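Long-range contact in phosphoserine phosphatase (Thermococcus onnurineus, PDB 4AP9), which probably removes the phosphate from phosphoserine with the help of magnesium, the last step of serine biosynthesis, as a haloacid dehalogenase-type hydrolase: residues Lys10-Glu24 / Phe152-Met165. Numbering follows the deposited sequence.
Sequences KVAVIDIEGTLTDFE and FILAMGDGYADAKM. With 1PS (3-pyridinium-1-ylpropane-1-sulfonate), chain F.
The carboxylate of Glu17 lies over one face of the Tyr160 ring, its CD 4.0 Å above the plane and over the centre, the two planes 31° apart. Glu24 OE1 lies in plane at the ring's edge, its carboxylate turned 90° to the ring; Tyr160 OH donates to Glu24 OE1 at 2.7 Å, on that oxygen's anti lone pair, while Arg27 bridges to the same oxygen. A phenylalanine in place of Tyr160 would keep the face for Glu17 but would probably leave Glu24 held by Arg27 without its hydroxyl donor.

Behind this, strands 11-15 and 153-157 run parallel, their axes 4.7 Å apart at closest approach, joined by five backbone hydrogen bonds from Val11 N to Phe152 O through Asp15 N to Met156 O. The bend of Met156 at chi3 (-77°) brings its CE within 3.6 Å of Ile14 CG1, beside Ala12. On the other face Val13 CG1 meets Met165 CE at a tight 3.4 Å.

Asp15, Glu17 two residues on, and Gly157-Asp158-Gly159 are consistent with the acidic motifs of a haloacid dehalogenase active site, Asp15 at the nucleophile's position. Gly159 to Asp162 line the pyridinium sulfonate pocket. Lys141, salt-bridged to Asp15 OD2 and bonded to Tyr160 O, probably offsets part of the negative charge.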
loop_
_atom_site.group_PDB
_atom_site.type_symbol
_atom_site.label_atom_id
_atom_site.label_comp_id
_atom_site.label_asym_id
_atom_site.label_seq_id
_atom_site.Cartn_x
_atom_site.Cartn_y
_atom_site.Cartn_z
ATOM N N LYS A 10 21.624 -3.692 -7.937
ATOM C CA LYS A 10 20.642 -4.371 -8.783
ATOM C C LYS A 10 20.902 -5.865 -8.765
ATOM O O LYS A 10 22.049 -6.302 -8.669
ATOM C CB LYS A 10 20.673 -3.827 -10.220
ATOM C CG LYS A 10 22.038 -3.848 -10.904
ATOM C CD LYS A 10 22.071 -2.865 -12.078
ATOM C CE LYS A 10 23.459 -2.747 -12.663
ATOM N NZ LYS A 10 24.432 -2.337 -11.628
ATOM N N VAL A 11 19.830 -6.643 -8.862
ATOM C CA VAL A 11 19.910 -8.076 -8.693
ATOM C C VAL A 11 19.785 -8.771 -10.034
ATOM O O VAL A 11 18.897 -8.463 -10.821
ATOM C CB VAL A 11 18.831 -8.567 -7.723
ATOM C CG1 VAL A 11 18.850 -10.079 -7.620
ATOM C CG2 VAL A 11 19.050 -7.917 -6.364
ATOM N N ALA A 12 20.731 -9.658 -10.305
ATOM C CA ALA A 12 20.679 -10.518 -11.479
ATOM C C ALA A 12 20.246 -11.897 -11.001
ATOM O O ALA A 12 21.011 -12.586 -10.316
ATOM C CB ALA A 12 22.046 -10.590 -12.127
ATOM N N VAL A 13 19.015 -12.288 -11.326
ATOM C CA VAL A 13 18.496 -13.610 -10.947
ATOM C C VAL A 13 18.642 -14.535 -12.144
ATOM O O VAL A 13 18.189 -14.203 -13.249
ATOM C CB VAL A 13 17.010 -13.552 -10.540
ATOM C CG1 VAL A 13 16.478 -14.941 -10.162
ATOM C CG2 VAL A 13 16.812 -12.588 -9.375
ATOM N N ILE A 14 19.291 -15.678 -11.925
ATOM C CA ILE A 14 19.389 -16.699 -12.956
ATOM C C ILE A 14 18.662 -17.974 -12.547
ATOM O O ILE A 14 19.002 -18.590 -11.531
ATOM C CB ILE A 14 20.869 -17.061 -13.269
ATOM C CG1 ILE A 14 21.666 -15.812 -13.658
ATOM C CG2 ILE A 14 20.932 -18.121 -14.376
ATOM C CD1 ILE A 14 23.148 -16.034 -13.658
ATOM N N ASP A 15 17.660 -18.365 -13.336
ATOM C CA ASP A 15 17.031 -19.672 -13.184
ATOM C C ASP A 15 17.980 -20.678 -13.825
ATOM O O ASP A 15 18.195 -20.633 -15.033
ATOM C CB ASP A 15 15.664 -19.686 -13.869
ATOM C CG ASP A 15 14.855 -20.929 -13.548
ATOM O OD1 ASP A 15 15.091 -21.537 -12.487
ATOM O OD2 ASP A 15 13.978 -21.302 -14.363
ATOM N N ILE A 16 18.562 -21.555 -13.005
ATOM C CA ILE A 16 19.682 -22.410 -13.397
ATOM C C ILE A 16 19.392 -23.311 -14.596
ATOM O O ILE A 16 20.170 -23.362 -15.545
ATOM C CB ILE A 16 20.141 -23.273 -12.200
ATOM C CG1 ILE A 16 20.699 -22.367 -11.107
ATOM C CG2 ILE A 16 21.210 -24.280 -12.625
ATOM C CD1 ILE A 16 20.973 -23.087 -9.797
ATOM N N GLU A 17 18.274 -24.012 -14.566
ATOM C CA GLU A 17 18.013 -25.004 -15.607
ATOM C C GLU A 17 17.742 -24.365 -16.955
ATOM O O GLU A 17 16.875 -23.511 -17.085
ATOM C CB GLU A 17 16.845 -25.902 -15.209
ATOM C CG GLU A 17 17.082 -26.658 -13.917
ATOM C CD GLU A 17 15.785 -27.165 -13.310
ATOM O OE1 GLU A 17 14.901 -26.336 -12.998
ATOM O OE2 GLU A 17 15.648 -28.391 -13.146
ATOM N N GLY A 18 18.486 -24.792 -17.967
ATOM C CA GLY A 18 18.290 -24.265 -19.308
ATOM C C GLY A 18 19.024 -22.956 -19.550
ATOM O O GLY A 18 18.952 -22.391 -20.638
ATOM N N THR A 19 19.731 -22.466 -18.538
ATOM C CA THR A 19 20.612 -21.324 -18.727
ATOM C C THR A 19 22.049 -21.739 -18.451
ATOM O O THR A 19 22.901 -21.629 -19.335
ATOM C CB THR A 19 20.242 -20.138 -17.823
ATOM O OG1 THR A 19 20.401 -20.528 -16.453
ATOM C CG2 THR A 19 18.788 -19.695 -18.077
ATOM N N LEU A 20 22.309 -22.228 -17.235
ATOM C CA LEU A 20 23.664 -22.619 -16.842
ATOM C C LEU A 20 23.956 -24.100 -17.047
ATOM O O LEU A 20 25.121 -24.487 -17.186
ATOM C CB LEU A 20 23.935 -22.252 -15.379
ATOM C CG LEU A 20 23.733 -20.795 -14.951
ATOM C CD1 LEU A 20 24.147 -20.629 -13.493
ATOM C CD2 LEU A 20 24.527 -19.847 -15.849
ATOM N N THR A 21 22.914 -24.925 -17.057
ATOM C CA THR A 21 23.087 -26.363 -17.243
ATOM C C THR A 21 21.967 -26.939 -18.102
ATOM O O THR A 21 20.836 -26.450 -18.075
ATOM C CB THR A 21 23.100 -27.095 -15.899
ATOM O OG1 THR A 21 23.335 -28.488 -16.115
ATOM C CG2 THR A 21 21.772 -26.938 -15.188
ATOM N N ASP A 22 22.264 -27.971 -18.885
ATOM C CA ASP A 22 21.173 -28.654 -19.563
ATOM C C ASP A 22 20.751 -29.921 -18.829
ATOM O O ASP A 22 19.962 -30.693 -19.354
ATOM C CB ASP A 22 21.472 -28.922 -21.043
ATOM C CG ASP A 22 22.788 -29.619 -21.251
ATOM O OD1 ASP A 22 23.837 -28.961 -21.062
ATOM O OD2 ASP A 22 22.779 -30.819 -21.615
ATOM N N PHE A 23 21.258 -30.116 -17.611
ATOM C CA PHE A 23 20.798 -31.230 -16.780
ATOM C C PHE A 23 19.354 -31.038 -16.318
ATOM O O PHE A 23 18.971 -29.973 -15.828
ATOM C CB PHE A 23 21.707 -31.478 -15.568
ATOM C CG PHE A 23 21.237 -32.618 -14.707
ATOM C CD1 PHE A 23 21.290 -33.919 -15.176
ATOM C CD2 PHE A 23 20.691 -32.382 -13.451
ATOM C CE1 PHE A 23 20.833 -34.976 -14.399
ATOM C CE2 PHE A 23 20.226 -33.436 -12.671
ATOM C CZ PHE A 23 20.310 -34.732 -13.143
ATOM N N GLU A 24 18.553 -32.083 -16.494
ATOM C CA GLU A 24 17.153 -32.055 -16.109
ATOM C C GLU A 24 16.839 -33.234 -15.199
ATOM O O GLU A 24 16.608 -34.344 -15.674
ATOM C CB GLU A 24 16.274 -32.094 -17.354
ATOM C CG GLU A 24 16.396 -30.829 -18.169
ATOM C CD GLU A 24 15.479 -30.826 -19.365
ATOM O OE1 GLU A 24 14.276 -30.542 -19.187
ATOM O OE2 GLU A 24 15.973 -31.117 -20.474
ATOM N N PHE A 152 15.909 -3.150 -8.169
ATOM C CA PHE A 152 15.676 -3.556 -9.557
ATOM C C PHE A 152 16.160 -4.969 -9.840
ATOM O O PHE A 152 17.066 -5.454 -9.186
ATOM C CB PHE A 152 16.325 -2.555 -10.505
ATOM C CG PHE A 152 15.633 -1.226 -10.507
ATOM C CD1 PHE A 152 14.558 -1.003 -11.341
ATOM C CD2 PHE A 152 16.035 -0.220 -9.649
ATOM C CE1 PHE A 152 13.892 0.226 -11.340
ATOM C CE2 PHE A 152 15.381 1.001 -9.639
ATOM C CZ PHE A 152 14.305 1.219 -10.483
ATOM N N ILE A 153 15.543 -5.634 -10.809
ATOM C CA ILE A 153 15.894 -7.018 -11.096
ATOM C C ILE A 153 16.051 -7.291 -12.578
ATOM O O ILE A 153 15.181 -6.941 -13.377
ATOM C CB ILE A 153 14.798 -7.953 -10.592
ATOM C CG1 ILE A 153 14.650 -7.844 -9.066
ATOM C CG2 ILE A 153 15.083 -9.397 -11.034
ATOM C CD1 ILE A 153 13.401 -8.574 -8.539
ATOM N N LEU A 154 17.170 -7.904 -12.944
ATOM C CA LEU A 154 17.314 -8.479 -14.270
ATOM C C LEU A 154 17.164 -9.989 -14.091
ATOM O O LEU A 154 17.900 -10.589 -13.313
ATOM C CB LEU A 154 18.694 -8.150 -14.828
ATOM C CG LEU A 154 19.187 -8.971 -16.021
ATOM C CD1 LEU A 154 18.339 -8.662 -17.269
ATOM C CD2 LEU A 154 20.647 -8.662 -16.268
ATOM N N ALA A 155 16.221 -10.599 -14.802
ATOM C CA ALA A 155 16.000 -12.031 -14.687
ATOM C C ALA A 155 16.417 -12.710 -15.974
ATOM O O ALA A 155 16.196 -12.187 -17.064
ATOM C CB ALA A 155 14.548 -12.327 -14.382
HETATM N N MSE A 156 17.070 -13.855 -15.825
HETATM C CA MSE A 156 17.472 -14.676 -16.951
HETATM C C MSE A 156 16.948 -16.068 -16.668
HETATM O O MSE A 156 17.029 -16.555 -15.532
HETATM C CB MSE A 156 18.993 -14.685 -17.077
HETATM C CG MSE A 156 19.566 -13.350 -17.533
HETATM SE SE MSE A 156 21.396 -13.053 -16.940
HETATM C CE MSE A 156 20.986 -12.571 -15.087
ATOM N N GLY A 157 16.367 -16.712 -17.667
ATOM C CA GLY A 157 15.865 -18.056 -17.440
ATOM C C GLY A 157 15.498 -18.757 -18.727
ATOM O O GLY A 157 15.554 -18.154 -19.804
ATOM N N ASP A 158 15.113 -20.025 -18.601
ATOM C CA ASP A 158 14.725 -20.855 -19.731
ATOM C C ASP A 158 13.552 -21.732 -19.302
ATOM O O ASP A 158 12.812 -21.429 -18.371
ATOM C CB ASP A 158 15.809 -21.914 -19.991
ATOM C CG ASP A 158 15.308 -23.095 -20.810
ATOM O OD1 ASP A 158 15.044 -22.897 -22.015
ATOM O OD2 ASP A 158 15.188 -24.225 -20.280
ATOM N N GLY A 159 13.414 -22.851 -19.998
ATOM C CA GLY A 159 12.197 -23.620 -19.974
ATOM C C GLY A 159 11.472 -23.866 -18.675
ATOM O O GLY A 159 10.276 -24.094 -18.701
ATOM N N TYR A 160 12.189 -23.847 -17.549
ATOM C CA TYR A 160 11.541 -23.981 -16.251
ATOM C C TYR A 160 11.023 -22.700 -15.604
ATOM O O TYR A 160 10.497 -22.730 -14.491
ATOM C CB TYR A 160 12.466 -24.757 -15.299
ATOM C CG TYR A 160 12.634 -26.206 -15.693
ATOM C CD1 TYR A 160 13.417 -26.555 -16.791
ATOM C CD2 TYR A 160 12.008 -27.224 -14.980
ATOM C CE1 TYR A 160 13.569 -27.871 -17.166
ATOM C CE2 TYR A 160 12.157 -28.543 -15.347
ATOM C CZ TYR A 160 12.935 -28.862 -16.438
ATOM O OH TYR A 160 13.084 -30.178 -16.806
ATOM N N ALA A 161 11.152 -21.580 -16.315
ATOM C CA ALA A 161 10.577 -20.315 -15.851
ATOM C C ALA A 161 9.225 -20.069 -16.528
ATOM O O ALA A 161 8.813 -20.841 -17.394
ATOM C CB ALA A 161 11.538 -19.157 -16.125
ATOM N N ASP A 162 8.538 -18.999 -16.132
ATOM C CA ASP A 162 7.259 -18.641 -16.743
ATOM C C ASP A 162 6.980 -17.155 -16.606
ATOM O O ASP A 162 7.838 -16.384 -16.159
ATOM C CB ASP A 162 6.108 -19.432 -16.116
ATOM C CG ASP A 162 5.933 -19.136 -14.620
ATOM O OD1 ASP A 162 6.623 -18.233 -14.080
ATOM O OD2 ASP A 162 5.105 -19.816 -13.990
ATOM N N ALA A 163 5.770 -16.749 -16.976
ATOM C CA ALA A 163 5.443 -15.325 -16.976
ATOM C C ALA A 163 5.477 -14.766 -15.562
ATOM O O ALA A 163 5.797 -13.604 -15.357
ATOM C CB ALA A 163 4.077 -15.088 -17.609
ATOM N N LYS A 164 5.131 -15.594 -14.583
ATOM C CA LYS A 164 5.078 -15.136 -13.196
ATOM C C LYS A 164 6.442 -14.608 -12.754
ATOM O O LYS A 164 6.550 -13.558 -12.123
ATOM C CB LYS A 164 4.625 -16.279 -12.278
ATOM C CG LYS A 164 4.207 -15.840 -10.875
ATOM C CD LYS A 164 3.362 -16.911 -10.182
ATOM C CE LYS A 164 2.710 -16.355 -8.913
ATOM N NZ LYS A 164 1.690 -17.291 -8.309
HETATM N N MSE A 165 7.490 -15.336 -13.101
HETATM C CA MSE A 165 8.837 -14.917 -12.726
HETATM C C MSE A 165 9.242 -13.650 -13.459
HETATM O O MSE A 165 9.738 -12.698 -12.860
HETATM C CB MSE A 165 9.849 -16.022 -12.998
HETATM C CG MSE A 165 11.206 -15.691 -12.458
HETATM SE SE MSE A 165 12.610 -16.890 -13.081
HETATM C CE MSE A 165 14.100 -15.988 -12.336
HETATM N N1 1PS F . 6.112 -23.380 -14.594
HETATM C C1 1PS F . 4.833 -23.641 -14.889
HETATM C C2 1PS F . 4.465 -24.002 -16.178
HETATM C C3 1PS F . 7.071 -23.457 -15.531
HETATM C C4 1PS F . 6.769 -23.797 -16.843
HETATM C C5 1PS F . 5.441 -24.083 -17.181
HETATM C C6 1PS F . 6.449 -23.046 -13.234
HETATM C C7 1PS F . 7.876 -22.620 -13.126
HETATM C C8 1PS F . 8.576 -23.309 -11.985
HETATM S S1 1PS F . 8.169 -22.480 -10.473
HETATM O O1 1PS F . 9.278 -22.695 -9.526
HETATM O O2 1PS F . 6.984 -23.074 -9.881
HETATM O O3 1PS F . 7.895 -21.107 -10.784
HETATM O O HOH W 1 18.144 -23.619 -22.816
#